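Local coordinates for putative Scyalone Dehydratase (Novosphingobium aromaticivorans DSM 12444, PDB 3EF8), which is of unknown function but is probably a lyase related to scytalone dehydratase, with the SnoaL-like fold of the NTF2 clan, at residues A[9-20]-A[118-128]. Residues are numbered along the deposited sequence; the frame is centred on the assembly and turned at random.
With PGE (triethylene glycol), chain G.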
ATOM      1  N   GLU A   9     -14.853  -7.974  10.587  1.00 11.74           N
ATOM      2  CA  GLU A   9     -14.708  -6.601  11.092  1.00 11.34           C
ATOM      3  C   GLU A   9     -13.368  -5.980  10.663  1.00 10.17           C
ATOM      4  O   GLU A   9     -13.271  -4.767  10.507  1.00 12.01           O
ATOM      5  CB  GLU A   9     -14.838  -6.536  12.594  1.00 12.18           C
ATOM      6  CG  GLU A   9     -16.216  -6.978  13.114  1.00 10.88           C
ATOM      7  CD  GLU A   9     -17.407  -6.197  12.606  1.00 14.75           C
ATOM      8  OE1 GLU A   9     -17.279  -5.305  11.745  1.00 12.01           O
ATOM      9  OE2 GLU A   9     -18.548  -6.444  13.114  1.00 15.57           O
HETATM   10  N   MSE A  10     -12.351  -6.812  10.449  1.00  9.99           N
HETATM   11  CA  MSE A  10     -11.071  -6.285   9.921  1.00  7.58           C
HETATM   12  C   MSE A  10     -11.328  -5.687   8.553  1.00  9.18           C
HETATM   13  O   MSE A  10     -10.874  -4.574   8.230  1.00  8.87           O
HETATM   14  CB  MSE A  10     -10.003  -7.350   9.847  1.00 10.30           C
HETATM   15  CG  MSE A  10      -9.467  -7.665  11.185  1.00 11.28           C
HETATM   16 SE   MSE A  10      -8.080  -9.030  11.071  0.75 15.36          SE
HETATM   17  CE  MSE A  10      -6.813  -7.759  10.412  1.00 34.36           C
ATOM     18  N   ARG A  11     -12.085  -6.399   7.733  1.00  8.17           N
ATOM     19  CA  ARG A  11     -12.444  -5.880   6.420  1.00  9.16           C
ATOM     20  C   ARG A  11     -13.235  -4.597   6.515  1.00  7.83           C
ATOM     21  O   ARG A  11     -13.044  -3.639   5.753  1.00  8.59           O
ATOM     22  CB  ARG A  11     -13.198  -6.920   5.566  1.00 10.87           C
ATOM     23  CG  ARG A  11     -12.322  -8.010   5.038  1.00 10.69           C
ATOM     24  CD  ARG A  11     -11.346  -7.513   3.992  1.00  9.46           C
ATOM     25  NE  ARG A  11     -10.682  -8.595   3.358  1.00  9.02           N
ATOM     26  CZ  ARG A  11      -9.815  -8.454   2.400  1.00 10.08           C
ATOM     27  NH1 ARG A  11      -9.459  -7.219   2.118  1.00 10.22           N
ATOM     28  NH2 ARG A  11      -9.254  -9.479   1.822  1.00 10.70           N
ATOM     29  N   ALA A  12     -14.194  -4.536   7.451  1.00  8.47           N
ATOM     30  CA  ALA A  12     -15.005  -3.338   7.595  1.00  9.16           C
ATOM     31  C   ALA A  12     -14.231  -2.123   8.073  1.00  7.81           C
ATOM     32  O   ALA A  12     -14.471  -0.985   7.621  1.00  9.40           O
ATOM     33  CB  ALA A  12     -16.237  -3.603   8.555  1.00  7.84           C
ATOM     34  N   ILE A  13     -13.308  -2.353   8.993  1.00  9.00           N
ATOM     35  CA  ILE A  13     -12.459  -1.289   9.531  1.00  7.68           C
ATOM     36  C   ILE A  13     -11.572  -0.754   8.392  1.00  8.38           C
ATOM     37  O   ILE A  13     -11.447   0.450   8.196  1.00  9.16           O
ATOM     38  CB  ILE A  13     -11.626  -1.771  10.749  1.00  7.54           C
ATOM     39  CG1 ILE A  13     -12.578  -1.975  11.940  1.00  8.49           C
ATOM     40  CG2 ILE A  13     -10.464  -0.782  11.051  1.00  8.34           C
ATOM     41  CD1 ILE A  13     -11.918  -2.810  13.029  1.00  8.92           C
ATOM     42  N   GLU A  14     -10.950  -1.670   7.660  1.00  7.70           N
ATOM     43  CA  GLU A  14     -10.071  -1.249   6.546  1.00  7.39           C
ATOM     44  C   GLU A  14     -10.900  -0.462   5.538  1.00  8.72           C
ATOM     45  O   GLU A  14     -10.464   0.624   5.074  1.00  8.23           O
ATOM     46  CB  GLU A  14      -9.451  -2.458   5.888  1.00  7.07           C
ATOM     47  CG  GLU A  14      -8.355  -3.110   6.715  1.00  5.92           C
ATOM     48  CD  GLU A  14      -7.820  -4.402   6.215  1.00  7.66           C
ATOM     49  OE1 GLU A  14      -8.504  -5.071   5.419  1.00  9.35           O
ATOM     50  OE2 GLU A  14      -6.711  -4.785   6.686  1.00 11.68           O
ATOM     51  N   ARG A  15     -12.083  -0.967   5.176  1.00  8.32           N
ATOM     52  CA  ARG A  15     -12.963  -0.245   4.264  1.00  7.49           C
ATOM     53  C   ARG A  15     -13.249   1.181   4.741  1.00  9.23           C
ATOM     54  O   ARG A  15     -13.251   2.138   3.942  1.00  8.39           O
ATOM     55  CB  ARG A  15     -14.275  -1.032   4.041  1.00  9.27           C
ATOM     56  CG  ARG A  15     -15.308  -0.352   3.194  1.00  9.27           C
ATOM     57  CD  ARG A  15     -14.731   0.124   1.859  1.00 11.20           C
ATOM     58  NE  ARG A  15     -15.760   0.664   0.982  1.00 11.41           N
ATOM     59  CZ  ARG A  15     -16.552  -0.068   0.200  1.00 13.02           C
ATOM     60  NH1 ARG A  15     -16.450  -1.389   0.132  1.00 15.06           N
ATOM     61  NH2 ARG A  15     -17.462   0.567  -0.522  1.00 18.00           N
HETATM   62  N   MSE A  16     -13.520   1.330   6.029  1.00  8.52           N
HETATM   63  CA  MSE A  16     -13.831   2.665   6.568  1.00  7.19           C
HETATM   64  C   MSE A  16     -12.626   3.559   6.420  1.00  9.86           C
HETATM   65  O   MSE A  16     -12.750   4.736   6.023  1.00  9.24           O
HETATM   66  CB  MSE A  16     -14.302   2.544   8.022  1.00 10.74           C
HETATM   67  CG  MSE A  16     -14.719   3.817   8.650  1.00 13.44           C
HETATM   68 SE   MSE A  16     -13.274   4.949   9.286  0.75  7.27          SE
HETATM   69  CE  MSE A  16     -12.911   3.951  10.975  1.00 10.18           C
HETATM   70  N   MSE A  17     -11.443   3.022   6.708  1.00  8.03           N
HETATM   71  CA  MSE A  17     -10.213   3.803   6.614  1.00  9.78           C
HETATM   72  C   MSE A  17      -9.968   4.252   5.165  1.00  7.99           C
HETATM   73  O   MSE A  17      -9.479   5.365   4.928  1.00  7.76           O
HETATM   74  CB  MSE A  17      -9.024   3.032   7.151  1.00  9.25           C
HETATM   75  CG  MSE A  17      -9.188   2.686   8.668  1.00  9.46           C
HETATM   76 SE   MSE A  17      -7.837   1.530   9.320  0.75  6.91          SE
HETATM   77  CE  MSE A  17      -6.240   2.651   9.219  1.00 11.01           C
ATOM     78  N   PHE A  18     -10.303   3.381   4.233  1.00  7.57           N
ATOM     79  CA  PHE A  18     -10.144   3.682   2.819  1.00  6.56           C
ATOM     80  C   PHE A  18     -11.182   4.655   2.363  1.00  6.44           C
ATOM     81  O   PHE A  18     -10.908   5.573   1.561  1.00  8.20           O
ATOM     82  CB  PHE A  18     -10.195   2.426   1.967  1.00  5.73           C
ATOM     83  CG  PHE A  18      -9.142   1.398   2.315  1.00  6.43           C
ATOM     84  CD1 PHE A  18      -7.924   1.770   2.887  1.00  6.66           C
ATOM     85  CD2 PHE A  18      -9.364   0.057   2.054  1.00  6.03           C
ATOM     86  CE1 PHE A  18      -6.944   0.802   3.217  1.00  7.34           C
ATOM     87  CE2 PHE A  18      -8.410  -0.897   2.350  1.00  7.25           C
ATOM     88  CZ  PHE A  18      -7.212  -0.538   2.950  1.00  8.06           C
ATOM     89  N   ASP A  19     -12.403   4.507   2.841  1.00  7.96           N
ATOM     90  CA  ASP A  19     -13.436   5.490   2.523  1.00  7.99           C
ATOM     91  C   ASP A  19     -13.033   6.854   3.022  1.00  8.70           C
ATOM     92  O   ASP A  19     -13.231   7.890   2.369  1.00  9.18           O
ATOM     93  CB  ASP A  19     -14.764   5.128   3.201  1.00 10.65           C
ATOM     94  CG  ASP A  19     -15.473   3.950   2.548  1.00 14.65           C
ATOM     95  OD1 ASP A  19     -15.193   3.557   1.384  1.00 12.98           O
ATOM     96  OD2 ASP A  19     -16.383   3.388   3.222  1.00 14.89           O
ATOM     97  N   TYR A  20     -12.433   6.904   4.208  1.00  8.89           N
ATOM     98  CA  TYR A  20     -11.922   8.165   4.747  1.00  8.24           C
ATOM     99  C   TYR A  20     -10.908   8.844   3.822  1.00  7.96           C
ATOM    100  O   TYR A  20     -11.038  10.004   3.446  1.00  9.02           O
ATOM    101  CB  TYR A  20     -11.315   7.984   6.168  1.00  8.84           C
ATOM    102  CG  TYR A  20     -10.634   9.208   6.731  1.00 11.36           C
ATOM    103  CD1 TYR A  20      -9.337   9.492   6.398  1.00 12.53           C
ATOM    104  CD2 TYR A  20     -11.295  10.078   7.577  1.00 18.36           C
ATOM    105  CE1 TYR A  20      -8.664  10.627   6.886  1.00 19.10           C
ATOM    106  CE2 TYR A  20     -10.622  11.218   8.067  1.00 19.41           C
ATOM    107  CZ  TYR A  20      -9.322  11.457   7.706  1.00 23.92           C
ATOM    108  OH  TYR A  20      -8.626  12.587   8.146  1.00 31.86           O
ATOM    109  N   LYS A 118     -17.449   0.642  16.861  1.00 10.63           N
ATOM    110  CA  LYS A 118     -18.561   0.308  15.998  1.00 10.74           C
ATOM    111  C   LYS A 118     -19.862   0.764  16.614  1.00 13.90           C
ATOM    112  O   LYS A 118     -20.217   0.371  17.726  1.00 15.94           O
ATOM    113  CB  LYS A 118     -18.612  -1.172  15.697  1.00 10.77           C
ATOM    114  CG  LYS A 118     -19.370  -1.518  14.459  1.00 11.92           C
ATOM    115  CD  LYS A 118     -19.573  -3.016  14.297  1.00 14.82           C
ATOM    116  CE  LYS A 118     -20.329  -3.341  13.002  1.00 15.43           C
ATOM    117  NZ  LYS A 118     -20.688  -4.785  12.850  1.00 16.01           N
ATOM    118  N   VAL A 119     -20.552   1.603  15.867  1.00 13.64           N
ATOM    119  CA  VAL A 119     -21.805   2.199  16.345  1.00 17.12           C
ATOM    120  C   VAL A 119     -22.883   2.057  15.293  1.00 18.04           C
ATOM    121  O   VAL A 119     -22.709   2.471  14.165  1.00 16.04           O
ATOM    122  CB  VAL A 119     -21.582   3.637  16.747  1.00 19.47           C
ATOM    123  CG1 VAL A 119     -20.665   3.706  17.959  1.00 23.65           C
ATOM    124  CG2 VAL A 119     -21.005   4.473  15.650  1.00 23.09           C
ATOM    125  N   ASP A 120     -23.995   1.427  15.675  0.50 20.71           N
ATOM    126  CA  ASP A 120     -25.148   1.271  14.790  0.50 22.26           C
ATOM    127  C   ASP A 120     -24.719   0.717  13.426  0.50 19.98           C
ATOM    128  O   ASP A 120     -25.179   1.166  12.377  0.50 20.82           O
ATOM    129  CB  ASP A 120     -25.876   2.620  14.634  0.50 23.99           C
ATOM    130  CG  ASP A 120     -27.359   2.465  14.326  0.50 26.77           C
ATOM    131  OD1 ASP A 120     -27.909   1.362  14.522  0.50 34.08           O
ATOM    132  OD2 ASP A 120     -27.982   3.468  13.903  0.50 27.55           O
ATOM    133  N   GLY A 121     -23.802  -0.242  13.464  1.00 18.05           N
ATOM    134  CA  GLY A 121     -23.397  -0.961  12.269  1.00 19.27           C
ATOM    135  C   GLY A 121     -22.240  -0.373  11.497  1.00 17.23           C
ATOM    136  O   GLY A 121     -21.858  -0.935  10.478  1.00 18.89           O
ATOM    137  N   GLN A 122     -21.737   0.761  11.969  1.00 17.45           N
ATOM    138  CA  GLN A 122     -20.654   1.494  11.278  1.00 14.42           C
ATOM    139  C   GLN A 122     -19.451   1.743  12.167  1.00 14.43           C
ATOM    140  O   GLN A 122     -19.554   2.264  13.279  1.00 15.64           O
ATOM    141  CB  GLN A 122     -21.182   2.853  10.830  1.00 15.41           C
ATOM    142  CG  GLN A 122     -20.157   3.836  10.240  1.00 20.12           C
ATOM    143  CD  GLN A 122     -19.701   3.437   8.838  1.00 23.17           C
ATOM    144  OE1 GLN A 122     -20.540   3.234   7.952  1.00 22.18           O
ATOM    145  NE2 GLN A 122     -18.371   3.336   8.620  1.00 17.33           N
ATOM    146  N   TRP A 123     -18.271   1.397  11.648  1.00 12.61           N
ATOM    147  CA  TRP A 123     -17.041   1.764  12.329  1.00 11.22           C
ATOM    148  C   TRP A 123     -16.759   3.231  12.144  1.00 12.33           C
ATOM    149  O   TRP A 123     -16.922   3.788  11.062  1.00 11.81           O
ATOM    150  CB  TRP A 123     -15.861   0.908  11.822  1.00 10.51           C
ATOM    151  CG  TRP A 123     -15.957  -0.554  12.275  1.00 11.16           C
ATOM    152  CD1 TRP A 123     -16.484  -1.586  11.590  1.00 10.33           C
ATOM    153  CD2 TRP A 123     -15.527  -1.095  13.544  1.00 10.77           C
ATOM    154  NE1 TRP A 123     -16.393  -2.759  12.320  1.00 10.55           N
ATOM    155  CE2 TRP A 123     -15.838  -2.465  13.534  1.00 10.20           C
ATOM    156  CE3 TRP A 123     -14.939  -0.547  14.677  1.00 10.69           C
ATOM    157  CZ2 TRP A 123     -15.524  -3.305  14.600  1.00 10.20           C
ATOM    158  CZ3 TRP A 123     -14.638  -1.392  15.736  1.00  9.73           C
ATOM    159  CH2 TRP A 123     -14.932  -2.741  15.683  1.00  8.88           C
ATOM    160  N   LYS A 124     -16.314   3.838  13.213  1.00 11.16           N
ATOM    161  CA  LYS A 124     -15.969   5.244  13.271  1.00 10.50           C
ATOM    162  C   LYS A 124     -14.734   5.434  14.090  1.00 11.80           C
ATOM    163  O   LYS A 124     -14.416   4.626  14.957  1.00 12.57           O
ATOM    164  CB  LYS A 124     -17.124   6.064  13.891  1.00 11.85           C
ATOM    165  CG  LYS A 124     -18.383   6.014  13.050  1.00 14.02           C
ATOM    166  CD  LYS A 124     -19.421   6.947  13.606  1.00 21.60           C
ATOM    167  CE  LYS A 124     -20.662   6.929  12.764  1.00 28.10           C
ATOM    168  NZ  LYS A 124     -21.714   7.777  13.444  1.00 34.02           N
ATOM    169  N   PHE A 125     -14.025   6.508  13.785  1.00 10.21           N
ATOM    170  CA  PHE A 125     -12.911   6.902  14.606  1.00  9.73           C
ATOM    171  C   PHE A 125     -13.312   7.494  15.929  1.00 11.54           C
ATOM    172  O   PHE A 125     -14.087   8.432  15.990  1.00 13.29           O
ATOM    173  CB  PHE A 125     -11.957   7.894  13.923  1.00 10.08           C
ATOM    174  CG  PHE A 125     -11.281   7.317  12.674  1.00 10.18           C
ATOM    175  CD1 PHE A 125     -10.254   6.401  12.793  1.00  9.83           C
ATOM    176  CD2 PHE A 125     -11.653   7.739  11.388  1.00  9.83           C
ATOM    177  CE1 PHE A 125      -9.615   5.896  11.666  1.00 10.31           C
ATOM    178  CE2 PHE A 125     -11.053   7.215  10.264  1.00 12.16           C
ATOM    179  CZ  PHE A 125     -10.004   6.336  10.415  1.00 10.05           C
ATOM    180  N   LYS A 126     -12.704   6.973  16.992  1.00 12.77           N
ATOM    181  CA  LYS A 126     -12.814   7.614  18.319  1.00 13.03           C
ATOM    182  C   LYS A 126     -11.557   8.418  18.639  1.00 12.56           C
ATOM    183  O   LYS A 126     -11.606   9.492  19.198  1.00 13.45           O
ATOM    184  CB  LYS A 126     -13.116   6.597  19.414  1.00 13.09           C
ATOM    185  CG  LYS A 126     -13.314   7.271  20.778  1.00 20.50           C
ATOM    186  CD  LYS A 126     -14.403   6.557  21.561  1.00 25.00           C
ATOM    187  CE  LYS A 126     -14.682   7.215  22.928  1.00 28.79           C
ATOM    188  NZ  LYS A 126     -13.542   7.092  23.835  1.00 30.45           N
ATOM    189  N   ARG A 127     -10.391   7.894  18.249  1.00 11.41           N
ATOM    190  CA  ARG A 127      -9.147   8.624  18.353  1.00 11.95           C
ATOM    191  C   ARG A 127      -8.273   8.331  17.145  1.00 11.37           C
ATOM    192  O   ARG A 127      -8.216   7.201  16.695  1.00 12.32           O
ATOM    193  CB  ARG A 127      -8.347   8.260  19.622  1.00 13.76           C
ATOM    194  CG  ARG A 127      -7.089   9.100  19.744  1.00 18.71           C
ATOM    195  CD  ARG A 127      -6.413   8.984  21.141  1.00 22.06           C
ATOM    196  NE  ARG A 127      -5.029   9.479  21.095  1.00 25.26           N
ATOM    197  CZ  ARG A 127      -4.707  10.751  21.294  1.00 27.04           C
ATOM    198  NH1 ARG A 127      -5.668  11.629  21.551  1.00 37.59           N
ATOM    199  NH2 ARG A 127      -3.455  11.153  21.223  1.00 26.91           N
ATOM    200  N   ARG A 128      -7.631   9.373  16.617  1.00 11.84           N
ATOM    201  CA  ARG A 128      -6.539   9.231  15.643  1.00  9.99           C
ATOM    202  C   ARG A 128      -5.346  10.014  16.106  1.00 13.15           C
ATOM    203  O   ARG A 128      -5.457  11.223  16.391  1.00 14.36           O
ATOM    204  CB  ARG A 128      -6.887   9.746  14.248  1.00 11.40           C
ATOM    205  CG  ARG A 128      -8.100   9.201  13.641  1.00 11.71           C
ATOM    206  CD  ARG A 128      -8.018   9.279  12.127  1.00 12.80           C
ATOM    207  NE  ARG A 128      -7.167   8.201  11.607  1.00 10.90           N
ATOM    208  CZ  ARG A 128      -7.084   7.836  10.344  1.00 13.97           C
ATOM    209  NH1 ARG A 128      -7.664   8.551   9.395  1.00 13.15           N
ATOM    210  NH2 ARG A 128      -6.428   6.748  10.041  1.00 11.15           N
TER
HETATM  211  C1  PGE G 154     -24.171  -4.794  14.713  1.00 38.39           C
HETATM  212  O1  PGE G 154     -22.742  -4.766  14.813  1.00 24.01           O
HETATM  213  C2  PGE G 154     -24.613  -4.404  13.310  1.00 37.41           C
HETATM  214  O2  PGE G 154     -23.649  -4.868  12.358  1.00 39.23           O
HETATM  215  C3  PGE G 154     -24.074  -4.617  11.021  1.00 36.15           C
HETATM  216  C4  PGE G 154     -23.322  -5.482  10.019  1.00 32.32           C
HETATM  217  O4  PGE G 154     -19.289  -4.721  10.097  1.00 16.27           O
HETATM  218  C6  PGE G 154     -19.679  -5.927   9.464  1.00 25.31           C
HETATM  219  C5  PGE G 154     -21.180  -5.895   9.191  1.00 30.40           C
HETATM  220  O3  PGE G 154     -21.943  -5.604  10.372  1.00 25.45           O
HETATM  221  O   HOH W   1      -7.343   6.708   6.882  1.00 14.92           O
HETATM  222  O   HOH W   2     -17.133   2.591   5.821  1.00 17.36           O
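The carboxylate of E9 divides its two oxygens between an indole and an ammonium. W123 NE1 donates to E9 OE1 at 2.8 Å, nearly straight (171°) but from above the carboxylate plane. K118 NZ takes the syn lone pair of E9 OE2 in a 2.7 Å salt bridge. A triethylene glycol, probably a crystallisation additive, wraps K118 NZ with its four oxygens within 3.1 Å, so these and OE2 must share the N-H bonds. In this NTF2-like alpha+beta fold helix 3-25 packs against the curved sheet; the axes of segment 9-20 and strand 122-125 cross at -55°. W123 is sandwiched, I13 CG1 sitting 3.5 Å from the centroid of its five-membered ring and K118 CB covering the other face. Replacing W123 with alanine is likely to leave E9 OE1 without its indole donor and open a gap next to I13. Selenomethionine M16 makes a Met-aromatic contact, SE oblique to the F125 ring; bends at chi2 and chi3 turn CE over the face, 3.7 Å from the centroid, opposite R128 CD. The edge of F125 points at the face of Y20, planes 81° apart. R128, salt-bridged to D114, adds a cation-pi contact: CZ lies 4.9 Å from the Y20 centroid, with NH1 over that face.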